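Local coordinates for protein polycyclic ketone monooxygenase (Myceliophthora thermophila, PDB 5MQ6) that inserts one oxygen atom beside the carbonyl of ketones, polycyclic ones above all, giving esters or lactones, with FAD as cofactor and NADPH bound, at residues E37-F42 against Y478-I483; T280-V285 against S303-R308. All blocks are in the same frame, centred on the assembly; numbering follows the deposited sequence.

Contact 1. Residues E37-F42 against Y478-I483. With NDP (NADPH dihydro-nicotinamide-adenine-dinucleotide phosphate), chain C.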
loop_
_atom_site.group_PDB
_atom_site.type_symbol
_atom_site.label_atom_id
_atom_site.label_comp_id
_atom_site.label_asym_id
_atom_site.label_seq_id
_atom_site.Cartn_x
_atom_site.Cartn_y
_atom_site.Cartn_z
ATOM N N GLU A 37 9.781 -6.256 -20.951
ATOM C CA GLU A 37 9.778 -7.151 -19.768
ATOM C C GLU A 37 8.656 -6.860 -18.746
ATOM O O GLU A 37 8.393 -7.678 -17.884
ATOM C CB GLU A 37 11.111 -7.089 -18.997
ATOM C CG GLU A 37 12.341 -6.729 -19.807
ATOM C CD GLU A 37 12.491 -5.222 -19.973
ATOM O OE1 GLU A 37 12.808 -4.504 -18.982
ATOM O OE2 GLU A 37 12.242 -4.763 -21.106
ATOM N N GLY A 38 8.030 -5.699 -18.786
ATOM C CA GLY A 38 7.053 -5.359 -17.740
ATOM C C GLY A 38 7.619 -5.507 -16.323
ATOM O O GLY A 38 8.725 -5.044 -16.057
ATOM N N LEU A 39 6.874 -6.176 -15.432
ATOM C CA LEU A 39 7.326 -6.495 -14.061
ATOM C C LEU A 39 8.647 -7.281 -14.000
ATOM O O LEU A 39 9.323 -7.262 -12.950
ATOM C CB LEU A 39 6.242 -7.277 -13.289
ATOM C CG LEU A 39 4.954 -6.525 -12.906
ATOM C CD1 LEU A 39 3.902 -7.403 -12.217
ATOM C CD2 LEU A 39 5.280 -5.323 -12.006
ATOM N N GLY A 40 9.008 -7.968 -15.096
ATOM C CA GLY A 40 10.303 -8.716 -15.200
ATOM C C GLY A 40 11.600 -7.947 -14.927
ATOM O O GLY A 40 12.638 -8.540 -14.646
ATOM N N GLN A 41 11.558 -6.629 -15.064
ATOM C CA GLN A 41 12.676 -5.742 -14.666
ATOM C C GLN A 41 13.053 -5.658 -13.132
ATOM O O GLN A 41 14.098 -5.074 -12.771
ATOM C CB GLN A 41 12.358 -4.335 -15.185
ATOM C CG GLN A 41 11.020 -3.805 -14.620
ATOM C CD GLN A 41 10.604 -2.484 -15.209
ATOM O OE1 GLN A 41 9.709 -2.354 -16.057
ATOM N NE2 GLN A 41 11.280 -1.486 -14.758
ATOM N N PHE A 42 12.187 -6.173 -12.243
ATOM C CA PHE A 42 12.364 -6.039 -10.792
ATOM C C PHE A 42 12.502 -7.417 -10.230
ATOM O O PHE A 42 12.068 -8.363 -10.825
ATOM C CB PHE A 42 11.173 -5.326 -10.097
ATOM C CG PHE A 42 10.956 -3.876 -10.578
ATOM C CD1 PHE A 42 11.957 -2.915 -10.423
ATOM C CD2 PHE A 42 9.753 -3.497 -11.215
ATOM C CE1 PHE A 42 11.770 -1.589 -10.882
ATOM C CE2 PHE A 42 9.558 -2.182 -11.679
ATOM C CZ PHE A 42 10.564 -1.216 -11.522
ATOM N N TYR A 478 8.568 -1.436 -3.851
ATOM C CA TYR A 478 8.036 -2.731 -3.365
ATOM C C TYR A 478 7.360 -3.432 -4.489
ATOM O O TYR A 478 6.870 -2.803 -5.405
ATOM C CB TYR A 478 6.946 -2.521 -2.286
ATOM C CG TYR A 478 7.412 -1.636 -1.187
ATOM C CD1 TYR A 478 7.496 -0.252 -1.387
ATOM C CD2 TYR A 478 7.848 -2.169 0.066
ATOM C CE1 TYR A 478 7.977 0.600 -0.368
ATOM C CE2 TYR A 478 8.317 -1.307 1.107
ATOM C CZ TYR A 478 8.390 0.084 0.883
ATOM O OH TYR A 478 8.831 0.980 1.864
ATOM N N VAL A 479 7.226 -4.750 -4.387
ATOM C CA VAL A 479 6.382 -5.485 -5.361
ATOM C C VAL A 479 4.997 -4.790 -5.474
ATOM O O VAL A 479 4.374 -4.427 -4.453
ATOM C CB VAL A 479 6.203 -6.982 -5.008
ATOM C CG1 VAL A 479 5.228 -7.696 -5.979
ATOM C CG2 VAL A 479 7.550 -7.687 -5.025
ATOM N N THR A 480 4.571 -4.573 -6.725
ATOM C CA THR A 480 3.322 -3.904 -6.947
ATOM C C THR A 480 2.101 -4.491 -6.132
ATOM O O THR A 480 2.007 -5.713 -5.931
ATOM C CB THR A 480 2.988 -3.817 -8.454
ATOM O OG1 THR A 480 1.738 -3.176 -8.594
ATOM C CG2 THR A 480 2.873 -5.176 -9.129
ATOM N N PRO A 481 1.185 -3.601 -5.670
ATOM C CA PRO A 481 -0.045 -4.077 -5.041
ATOM C C PRO A 481 -0.867 -4.992 -5.944
ATOM O O PRO A 481 -1.627 -5.853 -5.433
ATOM C CB PRO A 481 -0.793 -2.767 -4.753
ATOM C CG PRO A 481 0.333 -1.799 -4.407
ATOM C CD PRO A 481 1.321 -2.113 -5.495
ATOM N N SER A 482 -0.698 -4.802 -7.266
ATOM C CA SER A 482 -1.438 -5.542 -8.323
ATOM C C SER A 482 -0.924 -6.944 -8.594
ATOM O O SER A 482 -1.451 -7.647 -9.424
ATOM C CB SER A 482 -1.438 -4.750 -9.650
ATOM O OG SER A 482 -2.344 -3.660 -9.535
ATOM N N ILE A 483 0.141 -7.323 -7.935
ATOM C CA ILE A 483 0.852 -8.534 -8.308
ATOM C C ILE A 483 -0.089 -9.773 -8.459
ATOM O O ILE A 483 -1.085 -9.980 -7.674
ATOM C CB ILE A 483 2.091 -8.714 -7.348
ATOM C CG1 ILE A 483 3.076 -9.763 -7.896
ATOM C CG2 ILE A 483 1.686 -8.966 -5.895
ATOM C CD1 ILE A 483 3.812 -9.299 -9.151
HETATM P PA NDP C . 8.151 3.641 -5.703
HETATM O O1A NDP C . 7.932 2.240 -6.371
HETATM O O2A NDP C . 7.070 4.689 -5.622
HETATM O O5B NDP C . 9.498 4.243 -6.340
HETATM C C5B NDP C . 10.579 3.441 -6.768
HETATM C C4B NDP C . 11.453 4.407 -7.542
HETATM O O4B NDP C . 12.608 3.708 -8.077
HETATM C C3B NDP C . 10.690 5.040 -8.711
HETATM O O3B NDP C . 10.900 6.464 -8.693
HETATM C C2B NDP C . 11.309 4.305 -9.880
HETATM O O2B NDP C . 11.217 5.013 -11.150
HETATM C C1B NDP C . 12.731 4.086 -9.414
HETATM N N9A NDP C . 13.386 3.049 -10.213
HETATM C C8A NDP C . 12.955 1.773 -10.475
HETATM N N7A NDP C . 13.817 1.128 -11.285
HETATM C C5A NDP C . 14.793 2.041 -11.526
HETATM C C6A NDP C . 16.005 2.035 -12.334
HETATM N N6A NDP C . 16.298 0.927 -13.003
HETATM N N1A NDP C . 16.758 3.155 -12.346
HETATM C C2A NDP C . 16.441 4.299 -11.660
HETATM N N3A NDP C . 15.337 4.409 -10.903
HETATM C C4A NDP C . 14.513 3.306 -10.829
HETATM O O3 NDP C . 8.609 3.450 -4.187
HETATM P PN NDP C . 8.549 4.461 -2.893
HETATM O O1N NDP C . 9.214 3.650 -1.735
HETATM O O2N NDP C . 9.153 5.811 -3.210
HETATM O O5D NDP C . 6.972 4.672 -2.594
HETATM C C5D NDP C . 6.130 3.476 -2.469
HETATM C C4D NDP C . 4.783 3.809 -1.855
HETATM O O4D NDP C . 4.929 4.152 -0.458
HETATM C C3D NDP C . 4.255 5.123 -2.435
HETATM O O3D NDP C . 3.858 5.109 -3.858
HETATM C C2D NDP C . 3.256 5.571 -1.346
HETATM O O2D NDP C . 2.008 4.808 -1.425
HETATM C C1D NDP C . 4.091 5.318 -0.092
HETATM P P2B NDP C . 9.935 4.748 -12.109
HETATM O O1X NDP C . 9.773 3.222 -12.125
HETATM O O2X NDP C . 10.290 5.205 -13.507
HETATM O O3X NDP C . 8.785 5.605 -11.560
#
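Leu39 reaches across to Thr480 and Ile483 with both of its methyl groups. CD1 meets Ile483 CD1, the tip of that chain, at 3.6 Å. CD2 lies 3.8 Å from Thr480 CG2, and the leucine and threonine side chains cross at about a right angle. The contact is wholly apolar and small, and no hydrogen bond joins the two segments. Each segment also reaches the bound NADPH. Phe42 turns a ring edge to the adenine: CE1 is 3.4 Å from N7A of the cofactor, which lies in the plane of the phenyl ring. Tyr478 brings CE1 to 3.6 Å from O1N of the NADPH diphosphate and also touches FAD, while its OH is hydrogen-bonded to Asn125. Thr480 has two different sides. Its OG1 stands anti to the backbone N (chi1 179°), which leaves CG2 facing the leucine. OG1 accepts from Ser482 N at 3.2 Å in an ST turn, with an N-H...O angle of 160°, and is also hydrogen-bonded to the backbone O of Tyr600, an NADPH-binding residue. The same bend is a type I beta turn, closed by Ile483 N on Thr480 O. Replacing Thr480 by alanine would probably leave Leu39 CD2 without its methyl neighbour, the Ser482 amide without its side-chain acceptor and Tyr600 O without its hydroxyl partner. Leu39 itself sits in a short 3-10 turn, 39-41. Contact 1 thus joins two loops beside the paired cofactors. Segment 37-42 follows helix 22-31 and runs into strand 42-44 at Phe42. Segment 478-483 follows strand 471-474 of the five-stranded parallel sheet and precedes helix 488-492, and the side chains of Val479 and Ile483 rest on Arg44 of strand 42-44.

Contact 2. Residues T280-V285 against S303-R308. With NDP (NADPH dihydro-nicotinamide-adenine-dinucleotide phosphate), chain C.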
loop_
_atom_site.group_PDB
_atom_site.type_symbol
_atom_site.label_atom_id
_atom_site.label_comp_id
_atom_site.label_asym_id
_atom_site.label_seq_id
_atom_site.Cartn_x
_atom_site.Cartn_y
_atom_site.Cartn_z
ATOM N N THR A 280 9.124 7.847 -1.025
ATOM C CA THR A 280 10.203 7.612 -0.056
ATOM C C THR A 280 11.392 8.518 -0.359
ATOM O O THR A 280 11.951 9.131 0.545
ATOM C CB THR A 280 10.693 6.149 -0.123
ATOM O OG1 THR A 280 9.672 5.322 0.375
ATOM C CG2 THR A 280 11.846 5.970 0.703
ATOM N N ALA A 281 11.820 8.542 -1.607
ATOM C CA ALA A 281 12.934 9.455 -1.982
ATOM C C ALA A 281 12.617 10.959 -1.692
ATOM O O ALA A 281 13.467 11.710 -1.177
ATOM C CB ALA A 281 13.292 9.226 -3.398
ATOM N N ILE A 282 11.396 11.376 -1.994
ATOM C CA ILE A 282 10.959 12.732 -1.685
ATOM C C ILE A 282 11.170 13.109 -0.206
ATOM O O ILE A 282 11.580 14.245 0.134
ATOM C CB ILE A 282 9.517 12.974 -2.198
ATOM C CG1 ILE A 282 9.458 13.387 -3.683
ATOM C CG2 ILE A 282 8.812 14.106 -1.496
ATOM C CD1 ILE A 282 10.218 12.528 -4.653
ATOM N N GLN A 283 10.951 12.145 0.680
ATOM C CA GLN A 283 11.071 12.385 2.119
ATOM C C GLN A 283 12.543 12.255 2.539
ATOM O O GLN A 283 12.964 13.004 3.411
ATOM C CB GLN A 283 10.150 11.449 2.933
ATOM C CG GLN A 283 8.712 11.814 2.811
ATOM C CD GLN A 283 7.739 10.876 3.570
ATOM O OE1 GLN A 283 8.132 9.837 4.114
ATOM N NE2 GLN A 283 6.437 11.266 3.609
ATOM N N VAL A 284 13.305 11.330 1.937
ATOM C CA VAL A 284 14.657 11.005 2.411
ATOM C C VAL A 284 15.688 11.998 1.860
ATOM O O VAL A 284 16.633 12.338 2.558
ATOM C CB VAL A 284 15.156 9.616 1.968
ATOM C CG1 VAL A 284 16.347 9.254 2.790
ATOM C CG2 VAL A 284 14.174 8.556 2.340
ATOM N N VAL A 285 15.516 12.384 0.605
ATOM C CA VAL A 285 16.531 13.194 -0.100
ATOM C C VAL A 285 16.970 14.437 0.678
ATOM O O VAL A 285 18.121 14.679 0.798
ATOM C CB VAL A 285 16.099 13.528 -1.493
ATOM C CG1 VAL A 285 16.853 14.750 -2.038
ATOM C CG2 VAL A 285 16.384 12.377 -2.410
ATOM N N SER A 303 8.758 12.474 -9.857
ATOM C CA SER A 303 7.439 12.678 -9.195
ATOM C C SER A 303 6.889 14.090 -9.432
ATOM O O SER A 303 7.650 15.089 -9.571
ATOM C CB SER A 303 7.541 12.471 -7.671
ATOM O OG SER A 303 7.579 11.067 -7.350
ATOM N N GLY A 304 5.569 14.172 -9.494
ATOM C CA GLY A 304 4.912 15.426 -9.341
ATOM C C GLY A 304 4.786 15.760 -7.869
ATOM O O GLY A 304 4.045 15.154 -7.133
ATOM N N VAL A 305 5.527 16.754 -7.472
ATOM C CA VAL A 305 5.717 17.137 -6.130
ATOM C C VAL A 305 4.891 18.375 -5.794
ATOM O O VAL A 305 5.177 19.491 -6.241
ATOM C CB VAL A 305 7.208 17.371 -5.865
ATOM C CG1 VAL A 305 7.419 17.744 -4.385
ATOM C CG2 VAL A 305 7.968 16.128 -6.212
ATOM N N TRP A 306 3.866 18.165 -5.004
ATOM C CA TRP A 306 2.958 19.267 -4.617
ATOM C C TRP A 306 3.326 19.736 -3.215
ATOM O O TRP A 306 4.278 19.234 -2.646
ATOM C CB TRP A 306 1.500 18.792 -4.781
ATOM C CG TRP A 306 0.432 19.840 -4.885
ATOM C CD1 TRP A 306 -0.740 19.824 -4.216
ATOM C CD2 TRP A 306 0.440 21.070 -5.675
ATOM N NE1 TRP A 306 -1.498 20.919 -4.552
ATOM C CE2 TRP A 306 -0.823 21.697 -5.458
ATOM C CE3 TRP A 306 1.361 21.674 -6.569
ATOM C CZ2 TRP A 306 -1.187 22.904 -6.069
ATOM C CZ3 TRP A 306 1.020 22.928 -7.127
ATOM C CH2 TRP A 306 -0.257 23.520 -6.894
ATOM N N TRP A 307 2.610 20.706 -2.671
ATOM C CA TRP A 307 2.968 21.303 -1.437
ATOM C C TRP A 307 2.447 20.441 -0.278
ATOM O O TRP A 307 1.464 19.721 -0.423
ATOM C CB TRP A 307 2.410 22.703 -1.331
ATOM C CG TRP A 307 0.863 22.783 -1.376
ATOM C CD1 TRP A 307 0.106 22.875 -2.478
ATOM C CD2 TRP A 307 -0.029 22.816 -0.273
ATOM N NE1 TRP A 307 -1.221 22.948 -2.149
ATOM C CE2 TRP A 307 -1.345 22.927 -0.801
ATOM C CE3 TRP A 307 0.140 22.783 1.119
ATOM C CZ2 TRP A 307 -2.467 22.971 -0.001
ATOM C CZ3 TRP A 307 -0.962 22.856 1.914
ATOM C CH2 TRP A 307 -2.253 22.939 1.373
ATOM N N ARG A 308 3.163 20.506 0.854
ATOM C CA ARG A 308 2.785 19.756 2.067
ATOM C C ARG A 308 2.053 20.556 3.127
ATOM O O ARG A 308 0.982 20.123 3.629
ATOM C CB ARG A 308 4.016 19.117 2.675
ATOM C CG ARG A 308 3.832 18.338 3.987
ATOM C CD ARG A 308 3.198 17.008 3.705
ATOM N NE ARG A 308 1.812 17.155 3.183
ATOM C CZ ARG A 308 1.048 16.108 2.784
ATOM N NH1 ARG A 308 1.486 14.831 2.864
ATOM N NH2 ARG A 308 -0.185 16.327 2.342
HETATM P PA NDP C . 8.151 3.641 -5.703
HETATM O O1A NDP C . 7.932 2.240 -6.371
HETATM O O2A NDP C . 7.070 4.689 -5.622
HETATM O O5B NDP C . 9.498 4.243 -6.340
HETATM C C5B NDP C . 10.579 3.441 -6.768
HETATM C C4B NDP C . 11.453 4.407 -7.542
HETATM O O4B NDP C . 12.608 3.708 -8.077
HETATM C C3B NDP C . 10.690 5.040 -8.711
HETATM O O3B NDP C . 10.900 6.464 -8.693
HETATM C C2B NDP C . 11.309 4.305 -9.880
HETATM O O2B NDP C . 11.217 5.013 -11.150
HETATM C C1B NDP C . 12.731 4.086 -9.414
HETATM N N9A NDP C . 13.386 3.049 -10.213
HETATM C C8A NDP C . 12.955 1.773 -10.475
HETATM N N7A NDP C . 13.817 1.128 -11.285
HETATM C C5A NDP C . 14.793 2.041 -11.526
HETATM C C6A NDP C . 16.005 2.035 -12.334
HETATM N N6A NDP C . 16.298 0.927 -13.003
HETATM N N1A NDP C . 16.758 3.155 -12.346
HETATM C C2A NDP C . 16.441 4.299 -11.660
HETATM N N3A NDP C . 15.337 4.409 -10.903
HETATM C C4A NDP C . 14.513 3.306 -10.829
HETATM O O3 NDP C . 8.609 3.450 -4.187
HETATM P PN NDP C . 8.549 4.461 -2.893
HETATM O O1N NDP C . 9.214 3.650 -1.735
HETATM O O2N NDP C . 9.153 5.811 -3.210
HETATM O O5D NDP C . 6.972 4.672 -2.594
HETATM C C5D NDP C . 6.130 3.476 -2.469
HETATM C C4D NDP C . 4.783 3.809 -1.855
HETATM O O4D NDP C . 4.929 4.152 -0.458
HETATM C C3D NDP C . 4.255 5.123 -2.435
HETATM O O3D NDP C . 3.858 5.109 -3.858
HETATM C C2D NDP C . 3.256 5.571 -1.346
HETATM O O2D NDP C . 2.008 4.808 -1.425
HETATM C C1D NDP C . 4.091 5.318 -0.092
HETATM P P2B NDP C . 9.935 4.748 -12.109
HETATM O O1X NDP C . 9.773 3.222 -12.125
HETATM O O2X NDP C . 10.290 5.205 -13.507
HETATM O O3X NDP C . 8.785 5.605 -11.560
#
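A chi1 of -84° swings CG1 of Ile282 to the side of its backbone N, and from there CG1 and CD1 point at Val305 and Ser303. Val305 has CG1 anti to the backbone N (chi1 -178°), which puts CG2 beside that N and against the isoleucine. Ile282 CG1 meets Val305 CG2 at 4.0 Å, and the two side chains run antiparallel, side by side. Ile282 CD1 touches Ser303 CB, also at 4.0 Å. The contact is van der Waals in kind, with no hydrogen bond between the segments. Ser303 OG is hydrogen-bonded to the backbone O of Thr277, so its polar end is satisfied beside the isoleucine. Tyr433 of helix 433-436 and Thr428 of strand 428-429 touch both Ile282 and Val305.

At the start of the helical segment, Thr280 grips the NADPH diphosphate twice. Its N donates to O2N of the cofactor at 3.0 Å, and its OG1 donates to O1N at 2.7 Å. The helix N-terminus would probably favour the negative phosphate there. Gly276, Gly278 and Ala281 fit a GxGxxA pattern, consistent with the dinucleotide-binding turn of a Rossmann-type NADPH domain.

Overall arrangement
Both contacts are small, apolar and without a hydrogen bond between their segments. They differ in depth. Contact 2 is buried and sets a helix against a short strand and the loop that leads into it. Contact 1 is partly buried and joins two loops. In sequence, 280-308 falls within the chain between the two segments of contact 1, and the centres of the contacts lie about 22 Å apart. Bound NADPH links them. Tyr478 and Thr280 approach the same phosphate oxygen, O1N, but by different chemistry: a ring edge in contact 1 and a hydroxyl hydrogen bond in contact 2. Contact 1 also touches FAD through Tyr478, whereas the side chain of Ile282 in contact 2 stays about 11 Å from that flavin cofactor.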